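Local coordinates for protein putidaredoxin reductase (Pseudomonas putida, PDB 1Q1R) that binds FAD and probably passes electrons from NADH to the ferredoxin putidaredoxin, which supplies the cytochrome P450cam monooxygenase, at residues A[121-126]-A[217-222]; A[129-132]-A[137-140]. All coordinates share one frame; numbering follows the deposited sequence.

Overall arrangement
Both contacts fall within the pyridine nucleotide-disulphide oxidoreductase part of the chain, on the same side of its centre. The chain first reaches the short helix 123-126, then strand 130-132, then helix 136-144. Interaction 2 closes a tight loop between that strand and helix, with four residues between its segments. Much later, strand 214-219 returns to helix 123-126 and closes the long loop of interaction 1. The smaller loop lies wholly within the larger one. The two contacts also touch, because Phe-130 packs against helix 123-126 and against the ring of Phe-217. Together they join the small three-stranded antiparallel sheet to the edge of a five-stranded parallel sheet.

Interaction 1. Residues A[121-126]-A[217-222]; sequences SGAVGK and FEMSTD
One face of the Phe-217 ring is covered by CG1 of Val-124, which sits 3.8 Å from the ring centroid. The direction is 22° off the ring normal. This is a CH-pi contact made over the face, but shifted toward the rim at CD1, where the distance from Val-124 CG1 to Phe-217 CD1 is 3.5 Å. On the same face, beyond the CZ corner, Phe-130 CE1 packs against Phe-217 CZ.

The two methyl groups of Val-124 divide the work. CG1 lies anti to the backbone N, chi1 -179°, which lets it drop onto the ring. CG2 is then turned toward the sulfur of Met-219, and Val-124 CG2 to Met-219 SD is 3.9 Å. The Met-219 chain runs out straight from CB to SD and bends at the last torsion, chi3 75°. That bend brings its methyl group alongside the first turn of the helix, with Met-219 CE 3.7 Å from Ala-123 O. The Ala-123 methyl borders the same sulfur, at 4.0 Å from Ala-123 CB to Met-219 SD.

Phe-217 and Met-219 are two residues apart on one strand and direct their side chains to the same side. Glu-218 between them points away and pairs with Arg-236. Val-124 sits in the corner formed by the ring and the thioether. The contact is apolar and lies at the surface.

The arrangement is plain packing of a one-turn helix against strand 214-219, an outer strand of a three-stranded antiparallel sheet in a glutathione reductase fold.

Interaction 2. Residues A[129-132]-A[137-140]; sequences NFRY and EDAE
Arg-131 and Glu-137 meet with their flat groups almost perpendicular, the guanidinium and carboxylate planes standing 86° apart. The guanidinium presents its end, and both NH1 and NH2 close on the single oxygen OE2 of Glu-137. The bond from Arg-131 NH2 to Glu-137 OE2 is 3.2 Å, and that from Arg-131 NH1 to the same OE2 is 3.3 Å. The oxygen lies in the guanidinium plane. It is met on its anti side, and the two nitrogens come from opposite faces of the carboxylate.

Asp-138 is turned differently. Its carboxylate plane makes 71° with the guanidinium, and OD1 receives Arg-131 NH1 at 2.9 Å, nearly along the C-O axis. This bond is bent at the hydrogen, and OD1 is tilted out of the guanidinium plane. NH1 therefore serves both acids, and the three residues form a salt-bridge network. A bend in the arginine chain, chi2 -88°, swings the guanidinium across to the helix. An alanine in place of Arg-131 would probably leave the carboxylates of Glu-137 and Asp-138 close together without the positive charge that bridges them.

Asp-138 is also tied to the strand through water. Water 1 accepts from Tyr-132 N at 2.9 Å and donates to Asp-138 OD1 at 2.9 Å. The other oxygen, OD2, accepts from the backbone N of Arg-134, so the buried carboxylate is gripped from both ends. The Asp-138 side chain lies about 8 Å from the bound FAD. The Tyr-132 hydroxyl turns away and bonds to Leu-117 N.

The Arg-131 side chain also touches Cys-141 and Ile-142 on helix 136-144. Strand 130-132 is an outermost strand of the five-stranded parallel sheet and pairs with strand 241-244. The network fastens it to the first turn of helix 136-144, the helix that directly follows it.

Interaction 1. Residues A[121-126]-A[217-222]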
# COMPACT_ATOMS: atom_id res chain seq x y z
N SER A 121 -15.94 7.92 -16.46
CA SER A 121 -16.43 6.73 -17.14
C SER A 121 -16.33 6.89 -18.66
O SER A 121 -16.04 7.97 -19.17
CB SER A 121 -17.88 6.48 -16.76
OG SER A 121 -18.69 7.57 -17.18
N GLY A 122 -16.58 5.79 -19.37
CA GLY A 122 -16.55 5.81 -20.82
C GLY A 122 -15.30 6.35 -21.47
O GLY A 122 -14.18 5.96 -21.12
N ALA A 123 -15.49 7.25 -22.43
CA ALA A 123 -14.39 7.84 -23.19
C ALA A 123 -13.27 8.40 -22.31
O ALA A 123 -12.09 8.22 -22.62
CB ALA A 123 -14.93 8.95 -24.09
N VAL A 124 -13.63 9.08 -21.23
CA VAL A 124 -12.63 9.66 -20.35
C VAL A 124 -11.61 8.63 -19.87
O VAL A 124 -10.42 8.76 -20.15
CB VAL A 124 -13.28 10.34 -19.13
CG1 VAL A 124 -12.21 10.95 -18.24
CG2 VAL A 124 -14.26 11.41 -19.59
N GLY A 125 -12.09 7.60 -19.18
CA GLY A 125 -11.19 6.57 -18.68
C GLY A 125 -10.37 5.92 -19.79
O GLY A 125 -9.23 5.50 -19.55
N LYS A 126 -10.93 5.84 -20.99
CA LYS A 126 -10.26 5.24 -22.14
C LYS A 126 -9.09 6.07 -22.67
O LYS A 126 -8.14 5.52 -23.22
CB LYS A 126 -11.25 5.03 -23.29
CG LYS A 126 -12.59 4.43 -22.90
CD LYS A 126 -12.48 2.98 -22.47
CE LYS A 126 -13.87 2.42 -22.17
NZ LYS A 126 -13.81 1.01 -21.70
N PHE A 217 -15.05 16.33 -17.49
CA PHE A 217 -13.89 16.62 -18.33
C PHE A 217 -14.27 17.11 -19.72
O PHE A 217 -15.38 16.88 -20.19
CB PHE A 217 -13.01 15.37 -18.50
CG PHE A 217 -12.65 14.68 -17.22
CD1 PHE A 217 -13.54 13.80 -16.61
CD2 PHE A 217 -11.42 14.90 -16.62
CE1 PHE A 217 -13.21 13.16 -15.42
CE2 PHE A 217 -11.08 14.27 -15.44
CZ PHE A 217 -11.97 13.39 -14.83
N GLU A 218 -13.33 17.79 -20.37
CA GLU A 218 -13.51 18.23 -21.74
C GLU A 218 -12.55 17.32 -22.49
O GLU A 218 -11.49 16.98 -21.97
CB GLU A 218 -13.10 19.70 -21.91
CG GLU A 218 -13.92 20.65 -21.06
CD GLU A 218 -13.58 22.11 -21.30
OE1 GLU A 218 -12.41 22.42 -21.59
OE2 GLU A 218 -14.50 22.95 -21.17
N MET A 219 -12.92 16.92 -23.70
CA MET A 219 -12.07 16.03 -24.49
C MET A 219 -11.98 16.41 -25.95
O MET A 219 -12.87 17.06 -26.49
CB MET A 219 -12.59 14.61 -24.39
CG MET A 219 -12.48 14.02 -23.02
SD MET A 219 -12.94 12.32 -23.10
CE MET A 219 -11.48 11.62 -23.89
N SER A 220 -10.89 15.99 -26.60
CA SER A 220 -10.68 16.26 -28.02
C SER A 220 -11.41 15.19 -28.82
O SER A 220 -11.36 14.01 -28.49
CB SER A 220 -9.18 16.24 -28.35
OG SER A 220 -8.60 15.00 -28.00
N THR A 221 -12.10 15.62 -29.87
CA THR A 221 -12.88 14.71 -30.70
C THR A 221 -12.03 13.75 -31.54
O THR A 221 -12.34 12.56 -31.65
CB THR A 221 -13.82 15.50 -31.65
OG1 THR A 221 -14.66 14.59 -32.36
CG2 THR A 221 -13.01 16.33 -32.64
N ASP A 222 -10.96 14.26 -32.14
CA ASP A 222 -10.10 13.44 -32.99
C ASP A 222 -9.22 12.45 -32.22
O ASP A 222 -9.22 11.26 -32.51
CB ASP A 222 -9.23 14.34 -33.86
CG ASP A 222 -8.29 15.22 -33.05
OD1 ASP A 222 -8.67 15.62 -31.93
OD2 ASP A 222 -7.18 15.51 -33.54

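Interaction 2. Residues A[129-132]-A[137-140]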
# COMPACT_ATOMS: atom_id res chain seq x y z
N ASN A 129 -4.32 9.58 -22.04
CA ASN A 129 -3.74 10.55 -21.14
C ASN A 129 -4.51 10.69 -19.82
O ASN A 129 -4.43 11.70 -19.13
CB ASN A 129 -3.56 11.91 -21.83
CG ASN A 129 -4.87 12.62 -22.10
OD1 ASN A 129 -5.91 11.99 -22.27
ND2 ASN A 129 -4.81 13.94 -22.17
N PHE A 130 -5.28 9.65 -19.50
CA PHE A 130 -6.01 9.58 -18.23
C PHE A 130 -5.64 8.19 -17.72
O PHE A 130 -5.93 7.20 -18.39
CB PHE A 130 -7.53 9.64 -18.41
CG PHE A 130 -8.28 9.53 -17.11
CD1 PHE A 130 -8.64 10.67 -16.39
CD2 PHE A 130 -8.56 8.28 -16.55
CE1 PHE A 130 -9.25 10.58 -15.14
CE2 PHE A 130 -9.17 8.18 -15.30
CZ PHE A 130 -9.52 9.33 -14.60
N ARG A 131 -5.01 8.11 -16.56
CA ARG A 131 -4.61 6.82 -16.02
C ARG A 131 -4.68 6.74 -14.51
O ARG A 131 -4.62 7.76 -13.82
CB ARG A 131 -3.16 6.51 -16.42
CG ARG A 131 -2.96 5.96 -17.83
CD ARG A 131 -3.09 4.44 -17.85
NE ARG A 131 -2.79 3.91 -19.18
CZ ARG A 131 -2.68 2.62 -19.46
NH1 ARG A 131 -2.85 1.70 -18.51
NH2 ARG A 131 -2.38 2.23 -20.70
N TYR A 132 -4.81 5.52 -14.01
CA TYR A 132 -4.78 5.23 -12.59
C TYR A 132 -3.35 4.68 -12.47
O TYR A 132 -2.72 4.40 -13.50
CB TYR A 132 -5.79 4.13 -12.22
CG TYR A 132 -7.22 4.57 -12.37
CD1 TYR A 132 -7.89 4.43 -13.59
CD2 TYR A 132 -7.90 5.18 -11.32
CE1 TYR A 132 -9.20 4.88 -13.76
CE2 TYR A 132 -9.21 5.64 -11.46
CZ TYR A 132 -9.85 5.49 -12.69
OH TYR A 132 -11.13 5.96 -12.84
N GLU A 137 2.23 -1.30 -16.57
CA GLU A 137 1.74 -0.67 -17.78
C GLU A 137 1.30 0.76 -17.46
O GLU A 137 1.64 1.69 -18.19
CB GLU A 137 0.57 -1.47 -18.37
CG GLU A 137 -0.02 -0.85 -19.63
CD GLU A 137 -1.23 -1.60 -20.16
OE1 GLU A 137 -1.12 -2.82 -20.42
OE2 GLU A 137 -2.30 -0.97 -20.33
N ASP A 138 0.57 0.93 -16.36
CA ASP A 138 0.12 2.26 -15.94
C ASP A 138 1.32 3.18 -15.76
O ASP A 138 1.34 4.31 -16.25
CB ASP A 138 -0.60 2.23 -14.58
CG ASP A 138 -1.95 1.55 -14.62
OD1 ASP A 138 -2.63 1.59 -15.67
OD2 ASP A 138 -2.35 1.00 -13.58
N ALA A 139 2.31 2.70 -15.01
CA ALA A 139 3.50 3.48 -14.71
C ALA A 139 4.26 3.92 -15.95
O ALA A 139 4.67 5.07 -16.05
CB ALA A 139 4.43 2.69 -13.77
N GLU A 140 4.46 3.01 -16.90
CA GLU A 140 5.19 3.35 -18.11
C GLU A 140 4.40 4.31 -19.01
O GLU A 140 4.98 5.22 -19.61
CB GLU A 140 5.60 2.06 -18.85
CG GLU A 140 6.44 1.16 -17.93
CD GLU A 140 7.11 -0.02 -18.63
OE1 GLU A 140 6.47 -0.70 -19.45
OE2 GLU A 140 8.29 -0.28 -18.33
O HOH W 1 -5.04 3.13 -15.63